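Local coordinates for activator of Hsp90 ATPase homologue 1/2-like C-terminal domain-containing protein (Nitrosomonas europaea, PDB 1XFS) that is of unknown function but belongs to the AHA1 family and has a Bet v 1-like helix-grip fold, which in relatives often holds a hydrophobic ligand, at residues E31-L34 / L35-W38; M63-P66 / E67-F71; H135-P138 / G139-K142; F149-G152 / W153-I157; Q159-E162 / L163-E167. All coordinates share one frame; numbering follows the deposited sequence.

Overall arrangement
All five contacts are local and follow one another along the chain of a helix-grip fold, in which a seven-stranded antiparallel sheet packs on the long helix 149-167. Contact 1 closes the short helix 32-35, contact 2 is the hairpin between strands 58-64 and 70-81, and contact 3 starts helix 138-145. Contacts 4 and 5 are successive parts of helix 149-167, their centres about 15 Å apart. Trp38 of contact 1 touches both, by Thr156 and by Gln159, Leu160 and Leu163, joining the early helical region to the C-terminal helix. Contacts 3 and 5 are farthest apart, about 32 Å between centres, on opposite sides of the chain's centre; contact 3 also meets the second subunit.

Contact 1 of 5, residues E31-L34 / L35-W38; sequences EPEL and LKKW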
loop_
_atom_site.group_PDB
_atom_site.type_symbol
_atom_site.label_atom_id
_atom_site.label_comp_id
_atom_site.label_asym_id
_atom_site.label_seq_id
_atom_site.Cartn_x
_atom_site.Cartn_y
_atom_site.Cartn_z
ATOM N N GLU A 31 -15.108 4.367 12.472
ATOM C CA GLU A 31 -15.022 5.074 13.749
ATOM C C GLU A 31 -14.516 4.173 14.875
ATOM O O GLU A 31 -15.158 3.186 15.236
ATOM C CB GLU A 31 -16.390 5.656 14.123
ATOM C CG GLU A 31 -16.917 6.671 13.109
ATOM C CD GLU A 31 -18.216 7.326 13.547
ATOM O OE1 GLU A 31 -18.843 8.021 12.716
ATOM O OE2 GLU A 31 -18.606 7.159 14.725
ATOM N N PRO A 32 -13.352 4.509 15.450
ATOM C CA PRO A 32 -12.759 3.725 16.539
ATOM C C PRO A 32 -13.751 3.365 17.655
ATOM O O PRO A 32 -13.794 2.222 18.100
ATOM C CB PRO A 32 -11.623 4.622 17.027
ATOM C CG PRO A 32 -11.183 5.303 15.760
ATOM C CD PRO A 32 -12.509 5.671 15.117
ATOM N N GLU A 33 -14.552 4.336 18.088
ATOM C CA GLU A 33 -15.530 4.104 19.147
ATOM C C GLU A 33 -16.495 2.968 18.817
ATOM O O GLU A 33 -17.019 2.307 19.717
ATOM C CB GLU A 33 -16.316 5.386 19.439
ATOM C CG GLU A 33 -15.568 6.388 20.313
ATOM C CD GLU A 33 -15.490 5.955 21.771
ATOM O OE1 GLU A 33 -16.513 6.058 22.481
ATOM O OE2 GLU A 33 -14.411 5.498 22.207
ATOM N N LEU A 34 -16.735 2.747 17.526
ATOM C CA LEU A 34 -17.626 1.677 17.078
ATOM C C LEU A 34 -16.818 0.420 16.774
ATOM O O LEU A 34 -17.209 -0.688 17.137
ATOM C CB LEU A 34 -18.394 2.116 15.826
ATOM C CG LEU A 34 -19.419 3.235 16.047
ATOM C CD1 LEU A 34 -20.002 3.708 14.715
ATOM C CD2 LEU A 34 -20.522 2.710 16.955
ATOM N N LEU A 35 -15.686 0.603 16.102
ATOM C CA LEU A 35 -14.812 -0.507 15.752
ATOM C C LEU A 35 -14.452 -1.376 16.946
ATOM O O LEU A 35 -14.473 -2.599 16.858
ATOM C CB LEU A 35 -13.525 0.023 15.122
ATOM C CG LEU A 35 -13.602 0.399 13.641
ATOM C CD1 LEU A 35 -12.374 1.218 13.249
ATOM C CD2 LEU A 35 -13.692 -0.868 12.805
ATOM N N LYS A 36 -14.126 -0.747 18.066
ATOM C CA LYS A 36 -13.732 -1.511 19.240
ATOM C C LYS A 36 -14.843 -2.387 19.807
ATOM O O LYS A 36 -14.605 -3.176 20.722
ATOM C CB LYS A 36 -13.208 -0.578 20.329
ATOM C CG LYS A 36 -14.259 0.298 20.964
ATOM C CD LYS A 36 -13.638 1.141 22.059
ATOM C CE LYS A 36 -14.699 1.809 22.910
ATOM N NZ LYS A 36 -15.597 2.681 22.116
ATOM N N LYS A 37 -16.046 -2.266 19.259
ATOM C CA LYS A 37 -17.168 -3.059 19.743
ATOM C C LYS A 37 -17.627 -4.188 18.826
ATOM O O LYS A 37 -18.629 -4.840 19.120
ATOM C CB LYS A 37 -18.358 -2.153 20.048
ATOM C CG LYS A 37 -18.119 -1.214 21.208
ATOM C CD LYS A 37 -19.361 -0.422 21.523
ATOM C CE LYS A 37 -19.169 0.404 22.774
ATOM N NZ LYS A 37 -20.414 1.139 23.112
ATOM N N TRP A 38 -16.912 -4.432 17.731
ATOM C CA TRP A 38 -17.314 -5.494 16.807
ATOM C C TRP A 38 -16.202 -6.083 15.946
ATOM O O TRP A 38 -16.318 -7.207 15.462
ATOM C CB TRP A 38 -18.406 -4.983 15.861
ATOM C CG TRP A 38 -17.885 -4.018 14.816
ATOM C CD1 TRP A 38 -17.821 -2.656 14.909
ATOM C CD2 TRP A 38 -17.324 -4.359 13.538
ATOM N NE1 TRP A 38 -17.257 -2.130 13.770
ATOM C CE2 TRP A 38 -16.943 -3.152 12.912
ATOM C CE3 TRP A 38 -17.103 -5.569 12.863
ATOM C CZ2 TRP A 38 -16.356 -3.116 11.639
ATOM C CZ3 TRP A 38 -16.520 -5.536 11.598
ATOM C CH2 TRP A 38 -16.153 -4.313 11.000
#
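Lys36 folds back over the turn so that its ammonium group meets Glu33 twice. The NZ of Lys36 lies 2.8 Å from the backbone O of Glu33 and donates to it, well to the side of the carbonyl, at a C=O...N angle of 110°. The same nitrogen makes a weak bond to the Glu33 carboxylate, 3.1 Å from OE2, which completes a salt bridge between two side chains lying side by side. Two bends bring this about: CG of Lys36 sits between its own N and carbonyl carbon (chi1 69°), and the otherwise extended chain turns at its last torsion. The backbone beneath is a short helix, 32-35, with Glu31 at its N-cap position. The O of Glu31 accepts from the N of Leu34 and, at 2.8 Å, from the N of Leu35; Pro32 O receives Lys36 N at 3.0 Å. Leu34 O takes Lys37 N and also meets the edge of the Trp38 indole, with CD1 3.0 Å away, while the indole NE1 is bonded to Gly28 O of helix 22-30. Farther out, Leu35 packs on Cys49 and Val51 of strand 45-51, Leu34 and Trp38 meet Leu163 of helix 149-167, and Glu31 forms a salt bridge with Arg27. Because Lys37 N bonds Leu34 O rather than Glu33 O, the Lys36 ammonium supplies a donor to Glu33 O as the helix ends, and the nearby Glu33 carboxylate probably favours the charged form of the lysine.

Contact 2 of 5, residues M63-P66 / E67-F71; sequences MQDP and EGNKF
Backbone hydrogen bonds pair Met63 with Phe71 in both directions: N of Met63 to O of Phe71 at 3.1 Å, and N of Phe71 to O of Met63 at 2.7 Å. Nearer the turn, Asp65 N donates to Asn69 O, and Gly68 N donates to Asp65 O. Asp65 supplies the side-chain bonds of the turn. Its CG stands between its own N and carbonyl carbon (chi1 60°), which swings the carboxylate in over the loop. There OD1 accepts Asn69 N at 2.8 Å, from above the carboxylate plane, and more weakly Glu67 N, while OD2 offers its syn lone pair to Asn69 ND2 at 3.1 Å. These bonds organise the connection of the antiparallel beta hairpin 58-64/70-81, a type I turn from Asp65 to Gly68 with a G1 bulge; at Gly68 (phi 98°) a CB would jam against the preceding carbonyl O. Between the side chains of the non-hydrogen-bonded pair, Lys70 NZ donates in the carbonyl plane to Gln64 OE1 at 2.8 Å and also bonds Ser47 OG of strand 45-51. The Phe71 ring turns its edge to the carboxylate, CE1 lying 3.2 Å from Asp65 OD2. Nonpolar packing comes from Met63, a selenomethionine, on Val40 and Trp44.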
loop_
_atom_site.group_PDB
_atom_site.type_symbol
_atom_site.label_atom_id
_atom_site.label_comp_id
_atom_site.label_asym_id
_atom_site.label_seq_id
_atom_site.Cartn_x
_atom_site.Cartn_y
_atom_site.Cartn_z
HETATM N N MSE A 63 -5.478 -6.019 20.085
HETATM C CA MSE A 63 -6.397 -7.122 20.312
HETATM C C MSE A 63 -6.008 -7.915 21.554
HETATM O O MSE A 63 -4.827 -8.147 21.811
HETATM C CB MSE A 63 -6.397 -8.049 19.098
HETATM C CG MSE A 63 -6.924 -7.408 17.828
HETATM SE SE MSE A 63 -6.610 -8.526 16.292
HETATM C CE MSE A 63 -7.771 -9.997 16.746
ATOM N N GLN A 64 -7.009 -8.326 22.323
ATOM C CA GLN A 64 -6.770 -9.112 23.526
ATOM C C GLN A 64 -7.533 -10.425 23.398
ATOM O O GLN A 64 -8.742 -10.430 23.134
ATOM C CB GLN A 64 -7.243 -8.353 24.767
ATOM C CG GLN A 64 -6.912 -9.047 26.081
ATOM C CD GLN A 64 -7.370 -8.261 27.300
ATOM O OE1 GLN A 64 -6.897 -7.153 27.557
ATOM N NE2 GLN A 64 -8.309 -8.830 28.051
ATOM N N ASP A 65 -6.826 -11.537 23.565
ATOM C CA ASP A 65 -7.462 -12.846 23.461
ATOM C C ASP A 65 -8.062 -13.239 24.809
ATOM O O ASP A 65 -7.862 -12.545 25.805
ATOM C CB ASP A 65 -6.464 -13.914 22.980
ATOM C CG ASP A 65 -5.271 -14.088 23.906
ATOM O OD1 ASP A 65 -5.390 -13.801 25.105
ATOM O OD2 ASP A 65 -4.212 -14.540 23.422
ATOM N N PRO A 66 -8.826 -14.343 24.860
ATOM C CA PRO A 66 -9.422 -14.751 26.135
ATOM C C PRO A 66 -8.392 -15.083 27.206
ATOM O O PRO A 66 -8.702 -15.084 28.397
ATOM C CB PRO A 66 -10.291 -15.948 25.745
ATOM C CG PRO A 66 -9.572 -16.517 24.565
ATOM C CD PRO A 66 -9.188 -15.284 23.787
ATOM N N GLU A 67 -7.164 -15.354 26.780
ATOM C CA GLU A 67 -6.092 -15.684 27.714
ATOM C C GLU A 67 -5.511 -14.427 28.365
ATOM O O GLU A 67 -4.745 -14.513 29.326
ATOM C CB GLU A 67 -4.994 -16.461 26.990
ATOM C CG GLU A 67 -5.405 -17.885 26.627
ATOM C CD GLU A 67 -4.517 -18.499 25.565
ATOM O OE1 GLU A 67 -4.581 -18.046 24.402
ATOM O OE2 GLU A 67 -3.756 -19.435 25.888
ATOM N N GLY A 68 -5.883 -13.265 27.839
ATOM C CA GLY A 68 -5.399 -12.015 28.399
ATOM C C GLY A 68 -4.210 -11.424 27.672
ATOM O O GLY A 68 -3.714 -10.361 28.050
ATOM N N ASN A 69 -3.744 -12.107 26.633
ATOM C CA ASN A 69 -2.602 -11.626 25.862
ATOM C C ASN A 69 -3.023 -10.494 24.936
ATOM O O ASN A 69 -4.088 -10.547 24.320
ATOM C CB ASN A 69 -2.004 -12.761 25.029
ATOM C CG ASN A 69 -1.563 -13.935 25.877
ATOM O OD1 ASN A 69 -0.783 -13.776 26.813
ATOM N ND2 ASN A 69 -2.064 -15.122 25.554
ATOM N N LYS A 70 -2.180 -9.471 24.847
ATOM C CA LYS A 70 -2.446 -8.317 23.994
ATOM C C LYS A 70 -1.574 -8.379 22.749
ATOM O O LYS A 70 -0.382 -8.682 22.830
ATOM C CB LYS A 70 -2.153 -7.010 24.736
ATOM C CG LYS A 70 -3.093 -6.688 25.888
ATOM C CD LYS A 70 -2.826 -5.280 26.401
ATOM C CE LYS A 70 -3.766 -4.899 27.527
ATOM N NZ LYS A 70 -5.184 -4.966 27.106
ATOM N N PHE A 71 -2.169 -8.087 21.599
ATOM C CA PHE A 71 -1.431 -8.106 20.347
ATOM C C PHE A 71 -1.631 -6.802 19.583
ATOM O O PHE A 71 -2.676 -6.579 18.974
ATOM C CB PHE A 71 -1.873 -9.290 19.480
ATOM C CG PHE A 71 -1.770 -10.627 20.171
ATOM C CD1 PHE A 71 -2.783 -11.068 21.015
ATOM C CD2 PHE A 71 -0.654 -11.438 19.985
ATOM C CE1 PHE A 71 -2.689 -12.301 21.665
ATOM C CE2 PHE A 71 -0.549 -12.674 20.631
ATOM C CZ PHE A 71 -1.570 -13.103 21.470
#

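Contact 3 of 5, residues H135-P138 / G139-K142; sequences HNTP and GQRK
The start of helix 138-145 is capped here, with Thr137 at the N-cap. Its OG1, held between the backbone N and the carbonyl carbon (chi1 58°), accepts a weak bond from Gln140 N at 3.4 Å. Thr137 O serves the first turn as well, receiving Arg141 N at 3.1 Å, and Pro138 O follows with Lys142 N at 2.8 Å. Gln140 bends at chi2 and crosses the Asn136 side chain at a slant, its CG 3.1 Å from Asn136 ND2, with the two amide planes 30° apart. A water ties the pair together: it accepts from Asn136 N at 2.9 Å and donates to Gln140 OE1 at 2.6 Å, an oxygen that Val113 N also bonds weakly. On the other flank His135 lays one ring face against the helix backbone in a CH-pi contact, with Arg141 CA 3.9 Å from the ring centroid. The Arg141 guanidinium, nearly perpendicular to that ring, has Pro138 O over one face. Both imidazole nitrogens of His135 are bonded, ND1 to Leu10 O and NE2 to ND1 of His144, about one turn after Arg141 in the helix. The cap is reached from strand 127-134 through a short loop and leans on strand 11-18, where Leu12 touches His135 and Arg141; Arg141 forms a salt bridge to Glu145, and Arg97 of the second subunit donates to His135 O.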
loop_
_atom_site.group_PDB
_atom_site.type_symbol
_atom_site.label_atom_id
_atom_site.label_comp_id
_atom_site.label_asym_id
_atom_site.label_seq_id
_atom_site.Cartn_x
_atom_site.Cartn_y
_atom_site.Cartn_z
ATOM N N HIS A 135 -3.916 -12.356 0.198
ATOM C CA HIS A 135 -2.688 -12.882 0.779
ATOM C C HIS A 135 -1.564 -12.911 -0.245
ATOM O O HIS A 135 -1.807 -12.768 -1.440
ATOM C CB HIS A 135 -2.929 -14.284 1.331
ATOM C CG HIS A 135 -4.073 -14.352 2.285
ATOM N ND1 HIS A 135 -5.373 -14.527 1.870
ATOM C CD2 HIS A 135 -4.122 -14.193 3.629
ATOM C CE1 HIS A 135 -6.178 -14.470 2.918
ATOM N NE2 HIS A 135 -5.442 -14.266 3.994
ATOM N N ASN A 136 -0.333 -13.109 0.225
ATOM C CA ASN A 136 0.812 -13.124 -0.671
ATOM C C ASN A 136 1.128 -14.484 -1.280
ATOM O O ASN A 136 1.720 -14.555 -2.356
ATOM C CB ASN A 136 2.056 -12.545 0.040
ATOM C CG ASN A 136 2.336 -13.192 1.395
ATOM O OD1 ASN A 136 2.910 -12.556 2.284
ATOM N ND2 ASN A 136 1.955 -14.454 1.553
ATOM N N THR A 137 0.705 -15.556 -0.618
ATOM C CA THR A 137 0.976 -16.908 -1.102
ATOM C C THR A 137 -0.167 -17.855 -0.753
ATOM O O THR A 137 -0.965 -17.581 0.146
ATOM C CB THR A 137 2.253 -17.470 -0.465
ATOM O OG1 THR A 137 2.109 -17.455 0.961
ATOM C CG2 THR A 137 3.462 -16.631 -0.854
ATOM N N PRO A 138 -0.262 -18.990 -1.466
ATOM C CA PRO A 138 -1.331 -19.957 -1.192
ATOM C C PRO A 138 -1.235 -20.487 0.239
ATOM O O PRO A 138 -2.251 -20.719 0.900
ATOM C CB PRO A 138 -1.080 -21.052 -2.229
ATOM C CG PRO A 138 -0.465 -20.303 -3.372
ATOM C CD PRO A 138 0.502 -19.383 -2.663
ATOM N N GLY A 139 -0.003 -20.673 0.709
ATOM C CA GLY A 139 0.220 -21.167 2.057
ATOM C C GLY A 139 -0.343 -20.245 3.120
ATOM O O GLY A 139 -0.859 -20.694 4.144
ATOM N N GLN A 140 -0.231 -18.945 2.874
ATOM C CA GLN A 140 -0.747 -17.950 3.801
ATOM C C GLN A 140 -2.273 -17.940 3.736
ATOM O O GLN A 140 -2.935 -17.798 4.761
ATOM C CB GLN A 140 -0.181 -16.569 3.458
ATOM C CG GLN A 140 1.250 -16.347 3.948
ATOM C CD GLN A 140 1.314 -15.470 5.194
ATOM O OE1 GLN A 140 1.094 -14.257 5.128
ATOM N NE2 GLN A 140 1.599 -16.086 6.338
ATOM N N ARG A 141 -2.824 -18.104 2.535
ATOM C CA ARG A 141 -4.273 -18.130 2.361
ATOM C C ARG A 141 -4.823 -19.333 3.121
ATOM O O ARG A 141 -5.795 -19.224 3.870
ATOM C CB ARG A 141 -4.648 -18.268 0.881
ATOM C CG ARG A 141 -6.140 -18.080 0.604
ATOM C CD ARG A 141 -6.650 -19.037 -0.469
ATOM N NE ARG A 141 -6.797 -20.394 0.053
ATOM C CZ ARG A 141 -6.067 -21.435 -0.333
ATOM N NH1 ARG A 141 -6.281 -22.629 0.208
ATOM N NH2 ARG A 141 -5.131 -21.294 -1.264
ATOM N N LYS A 142 -4.185 -20.481 2.917
ATOM C CA LYS A 142 -4.586 -21.723 3.569
ATOM C C LYS A 142 -4.481 -21.572 5.086
ATOM O O LYS A 142 -5.364 -22.010 5.829
ATOM C CB LYS A 142 -3.688 -22.867 3.085
ATOM C CG LYS A 142 -4.055 -24.248 3.612
ATOM C CD LYS A 142 -5.411 -24.705 3.109
ATOM C CE LYS A 142 -5.697 -26.135 3.544
ATOM N NZ LYS A 142 -7.004 -26.620 3.022
HETATM O O HOH W 1 -0.276 -13.294 3.144
#

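Contact 4 of 5, residues F149-G152 / W153-I157; sequences FHEG and WGTTI
With CG anti to the backbone N (chi1 167°), the Phe149 ring swings along the helix toward Trp153, whose own CG lies anti to its carbonyl carbon (chi1 -79°) and carries the indole back to meet it. The two side chains are one helical turn apart. Phe149 CE2 is set over one indole face, 3.4 Å from Trp153 CE2, and Phe149 CD2 lies 3.5 Å from Trp153 NE1. The phenyl ring and the five-membered ring have centroids 4.2 Å apart and planes at 35°, an oblique arrangement in which Phe149 CE2 makes the closest approach. Beneath them the backbone pairs normally, Trp153 N to Phe149 O at 2.8 Å. Two threonines further along the helix turn their hydroxyls back onto carbonyls. Thr155 OG1 donates to Glu151 O at 3.0 Å, and since Thr155 N reaches the same oxygen from the opposite face of its plane, that carbonyl is gripped twice. Thr156 OG1 donates to Trp153 O at 2.7 Å, an acceptor it shares with Ile157 N. The aromatic pair faces the sheet, Phe149 on Leu12 and Ala133, Trp153 on Leu14 and Ala131. It thereby offers the sheet a largely apolar surface, while the hydroxyls of Thr155 and Thr156 are bonded to the helix's own carbonyls.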
loop_
_atom_site.group_PDB
_atom_site.type_symbol
_atom_site.label_atom_id
_atom_site.label_comp_id
_atom_site.label_asym_id
_atom_site.label_seq_id
_atom_site.Cartn_x
_atom_site.Cartn_y
_atom_site.Cartn_z
ATOM N N PHE A 149 -10.868 -17.950 9.470
ATOM C CA PHE A 149 -11.225 -16.736 8.745
ATOM C C PHE A 149 -12.725 -16.619 8.494
ATOM O O PHE A 149 -13.352 -15.639 8.893
ATOM C CB PHE A 149 -10.474 -16.673 7.409
ATOM C CG PHE A 149 -11.007 -15.633 6.460
ATOM C CD1 PHE A 149 -12.018 -15.948 5.554
ATOM C CD2 PHE A 149 -10.521 -14.329 6.493
ATOM C CE1 PHE A 149 -12.539 -14.982 4.695
ATOM C CE2 PHE A 149 -11.034 -13.354 5.638
ATOM C CZ PHE A 149 -12.047 -13.680 4.738
ATOM N N HIS A 150 -13.295 -17.616 7.828
ATOM C CA HIS A 150 -14.718 -17.595 7.515
ATOM C C HIS A 150 -15.586 -17.422 8.757
ATOM O O HIS A 150 -16.439 -16.537 8.798
ATOM C CB HIS A 150 -15.114 -18.867 6.761
ATOM C CG HIS A 150 -16.549 -18.891 6.332
ATOM N ND1 HIS A 150 -17.583 -19.150 7.206
ATOM C CD2 HIS A 150 -17.122 -18.667 5.126
ATOM C CE1 HIS A 150 -18.732 -19.086 6.556
ATOM N NE2 HIS A 150 -18.479 -18.794 5.292
ATOM N N GLU A 151 -15.369 -18.257 9.768
ATOM C CA GLU A 151 -16.151 -18.165 10.998
ATOM C C GLU A 151 -15.883 -16.853 11.725
ATOM O O GLU A 151 -16.812 -16.152 12.126
ATOM C CB GLU A 151 -15.825 -19.326 11.942
ATOM C CG GLU A 151 -16.634 -19.299 13.237
ATOM C CD GLU A 151 -16.184 -20.348 14.240
ATOM O OE1 GLU A 151 -16.825 -20.461 15.309
ATOM O OE2 GLU A 151 -15.190 -21.052 13.963
ATOM N N GLY A 152 -14.603 -16.538 11.893
ATOM C CA GLY A 152 -14.215 -15.321 12.580
ATOM C C GLY A 152 -14.779 -14.068 11.951
ATOM O O GLY A 152 -15.471 -13.296 12.613
ATOM N N TRP A 153 -14.478 -13.856 10.676
ATOM C CA TRP A 153 -14.972 -12.683 9.968
ATOM C C TRP A 153 -16.495 -12.680 9.926
ATOM O O TRP A 153 -17.122 -11.632 10.063
ATOM C CB TRP A 153 -14.391 -12.637 8.552
ATOM C CG TRP A 153 -12.979 -12.112 8.516
ATOM C CD1 TRP A 153 -11.912 -12.569 9.239
ATOM C CD2 TRP A 153 -12.488 -11.019 7.727
ATOM N NE1 TRP A 153 -10.792 -11.829 8.952
ATOM C CE2 TRP A 153 -11.116 -10.872 8.026
ATOM C CE3 TRP A 153 -13.075 -10.150 6.796
ATOM C CZ2 TRP A 153 -10.318 -9.889 7.427
ATOM C CZ3 TRP A 153 -12.282 -9.172 6.201
ATOM C CH2 TRP A 153 -10.917 -9.052 6.520
ATOM N N GLY A 154 -17.087 -13.858 9.749
ATOM C CA GLY A 154 -18.538 -13.949 9.716
ATOM C C GLY A 154 -19.151 -13.462 11.016
ATOM O O GLY A 154 -20.168 -12.768 11.020
ATOM N N THR A 155 -18.524 -13.829 12.129
ATOM C CA THR A 155 -18.992 -13.423 13.444
ATOM C C THR A 155 -18.859 -11.916 13.648
ATOM O O THR A 155 -19.733 -11.284 14.249
ATOM C CB THR A 155 -18.212 -14.160 14.562
ATOM O OG1 THR A 155 -18.523 -15.557 14.514
ATOM C CG2 THR A 155 -18.582 -13.615 15.935
ATOM N N THR A 156 -17.776 -11.330 13.146
ATOM C CA THR A 156 -17.593 -9.894 13.317
ATOM C C THR A 156 -18.671 -9.110 12.584
ATOM O O THR A 156 -19.146 -8.099 13.086
ATOM C CB THR A 156 -16.182 -9.415 12.845
ATOM O OG1 THR A 156 -16.059 -9.556 11.424
ATOM C CG2 THR A 156 -15.093 -10.224 13.530
ATOM N N ILE A 157 -19.072 -9.584 11.409
ATOM C CA ILE A 157 -20.105 -8.892 10.651
ATOM C C ILE A 157 -21.433 -8.970 11.403
ATOM O O ILE A 157 -22.210 -8.019 11.405
ATOM C CB ILE A 157 -20.271 -9.498 9.238
ATOM C CG1 ILE A 157 -18.922 -9.506 8.516
ATOM C CG2 ILE A 157 -21.283 -8.694 8.438
ATOM C CD1 ILE A 157 -18.240 -8.155 8.462
#

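Contact 5 of 5, residues Q159-E162 / L163-E167; sequences QLEE and LLKQE
Lys165 runs back along the helix surface toward Glu161, one turn earlier. Its CB lies 3.5 Å from Glu161 O, CG closes to 3.2 Å of the same oxygen, and CD stays near it. CE then passes alongside the Glu161 side chain, 3.6 Å from CG, and NZ ends 3.3 Å from Glu161 OE1 in a weak hydrogen bond that forms part of a salt bridge. Both chains are extended beyond CG and point the same way; Glu161 leaves with CG anti to its N (chi1 -166°), Lys165 with CG anti to its carbonyl carbon (chi1 -72°), which brings the ends together. Glu161 OE1 also accepts from Ala19 N, so the carboxylate is shared between the lysine and the chain just after strand 11-18. Around another side of the helix Leu160 and Leu164 meet by their CD1 methyls, 3.8 Å apart. The helix backbone pairs Leu164 N with Leu160 O at 3.0 Å and Lys165 N with Glu161 O at 3.2 Å. This part of helix 149-167 is packed against the loop after helix 32-35: Leu160 touches Trp38, Leu163 meets Lys37, and the amide of Gln159 bonds the backbone of Val40 and Lys42 ahead of strand 45-51.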
loop_
_atom_site.group_PDB
_atom_site.type_symbol
_atom_site.label_atom_id
_atom_site.label_comp_id
_atom_site.label_asym_id
_atom_site.label_seq_id
_atom_site.Cartn_x
_atom_site.Cartn_y
_atom_site.Cartn_z
ATOM N N GLN A 159 -21.766 -9.129 14.627
ATOM C CA GLN A 159 -21.634 -8.207 15.747
ATOM C C GLN A 159 -21.821 -6.773 15.269
ATOM O O GLN A 159 -22.383 -5.934 15.973
ATOM C CB GLN A 159 -20.259 -8.371 16.399
ATOM C CG GLN A 159 -20.068 -9.741 17.029
ATOM C CD GLN A 159 -18.670 -9.972 17.574
ATOM O OE1 GLN A 159 -18.406 -10.998 18.200
ATOM N NE2 GLN A 159 -17.769 -9.025 17.336
ATOM N N LEU A 160 -21.341 -6.495 14.060
ATOM C CA LEU A 160 -21.467 -5.158 13.489
ATOM C C LEU A 160 -22.936 -4.796 13.282
ATOM O O LEU A 160 -23.395 -3.737 13.723
ATOM C CB LEU A 160 -20.732 -5.086 12.147
ATOM C CG LEU A 160 -20.894 -3.797 11.338
ATOM C CD1 LEU A 160 -20.445 -2.601 12.168
ATOM C CD2 LEU A 160 -20.070 -3.890 10.055
ATOM N N GLU A 161 -23.671 -5.677 12.613
ATOM C CA GLU A 161 -25.080 -5.423 12.350
ATOM C C GLU A 161 -25.847 -5.242 13.656
ATOM O O GLU A 161 -26.718 -4.380 13.756
ATOM C CB GLU A 161 -25.689 -6.570 11.542
ATOM C CG GLU A 161 -27.053 -6.234 10.949
ATOM C CD GLU A 161 -27.662 -7.387 10.182
ATOM O OE1 GLU A 161 -28.704 -7.180 9.525
ATOM O OE2 GLU A 161 -27.104 -8.504 10.245
ATOM N N GLU A 162 -25.515 -6.051 14.656
ATOM C CA GLU A 162 -26.179 -5.968 15.952
ATOM C C GLU A 162 -25.917 -4.625 16.630
ATOM O O GLU A 162 -26.811 -4.035 17.238
ATOM C CB GLU A 162 -25.700 -7.105 16.860
ATOM C CG GLU A 162 -26.290 -7.079 18.258
ATOM C CD GLU A 162 -25.746 -8.190 19.135
ATOM O OE1 GLU A 162 -24.530 -8.184 19.424
ATOM O OE2 GLU A 162 -26.536 -9.074 19.530
ATOM N N LEU A 163 -24.683 -4.147 16.516
ATOM C CA LEU A 163 -24.282 -2.880 17.112
ATOM C C LEU A 163 -24.989 -1.681 16.493
ATOM O O LEU A 163 -25.529 -0.828 17.200
ATOM C CB LEU A 163 -22.768 -2.698 16.970
ATOM C CG LEU A 163 -22.184 -1.352 17.412
ATOM C CD1 LEU A 163 -22.311 -1.204 18.920
ATOM C CD2 LEU A 163 -20.717 -1.269 16.995
ATOM N N LEU A 164 -24.978 -1.618 15.166
ATOM C CA LEU A 164 -25.594 -0.509 14.446
ATOM C C LEU A 164 -27.100 -0.415 14.642
ATOM O O LEU A 164 -27.663 0.680 14.640
ATOM C CB LEU A 164 -25.258 -0.615 12.957
ATOM C CG LEU A 164 -23.757 -0.510 12.646
ATOM C CD1 LEU A 164 -23.531 -0.678 11.150
ATOM C CD2 LEU A 164 -23.226 0.839 13.121
ATOM N N LYS A 165 -27.757 -1.557 14.819
ATOM C CA LYS A 165 -29.200 -1.550 15.019
ATOM C C LYS A 165 -29.610 -0.941 16.359
ATOM O O LYS A 165 -30.618 -0.241 16.442
ATOM C CB LYS A 165 -29.761 -2.968 14.899
ATOM C CG LYS A 165 -29.772 -3.493 13.475
ATOM C CD LYS A 165 -30.395 -4.871 13.397
ATOM C CE LYS A 165 -30.448 -5.366 11.965
ATOM N NZ LYS A 165 -30.987 -6.752 11.890
ATOM N N GLN A 166 -28.826 -1.191 17.403
ATOM C CA GLN A 166 -29.148 -0.662 18.724
ATOM C C GLN A 166 -28.606 0.739 18.983
ATOM O O GLN A 166 -29.105 1.450 19.856
ATOM C CB GLN A 166 -28.647 -1.620 19.805
ATOM C CG GLN A 166 -29.310 -2.987 19.750
ATOM C CD GLN A 166 -30.828 -2.900 19.775
ATOM O OE1 GLN A 166 -31.419 -2.416 20.742
ATOM N NE2 GLN A 166 -31.467 -3.367 18.704
ATOM N N GLU A 167 -27.585 1.135 18.231
ATOM C CA GLU A 167 -26.999 2.461 18.392
ATOM C C GLU A 167 -27.563 3.376 17.305
ATOM O O GLU A 167 -27.289 4.575 17.278
ATOM C CB GLU A 167 -25.474 2.378 18.265
ATOM C CG GLU A 167 -24.736 3.652 18.648
ATOM C CD GLU A 167 -24.722 3.898 20.148
ATOM O OE1 GLU A 167 -25.810 3.979 20.759
ATOM O OE2 GLU A 167 -23.616 4.012 20.718
#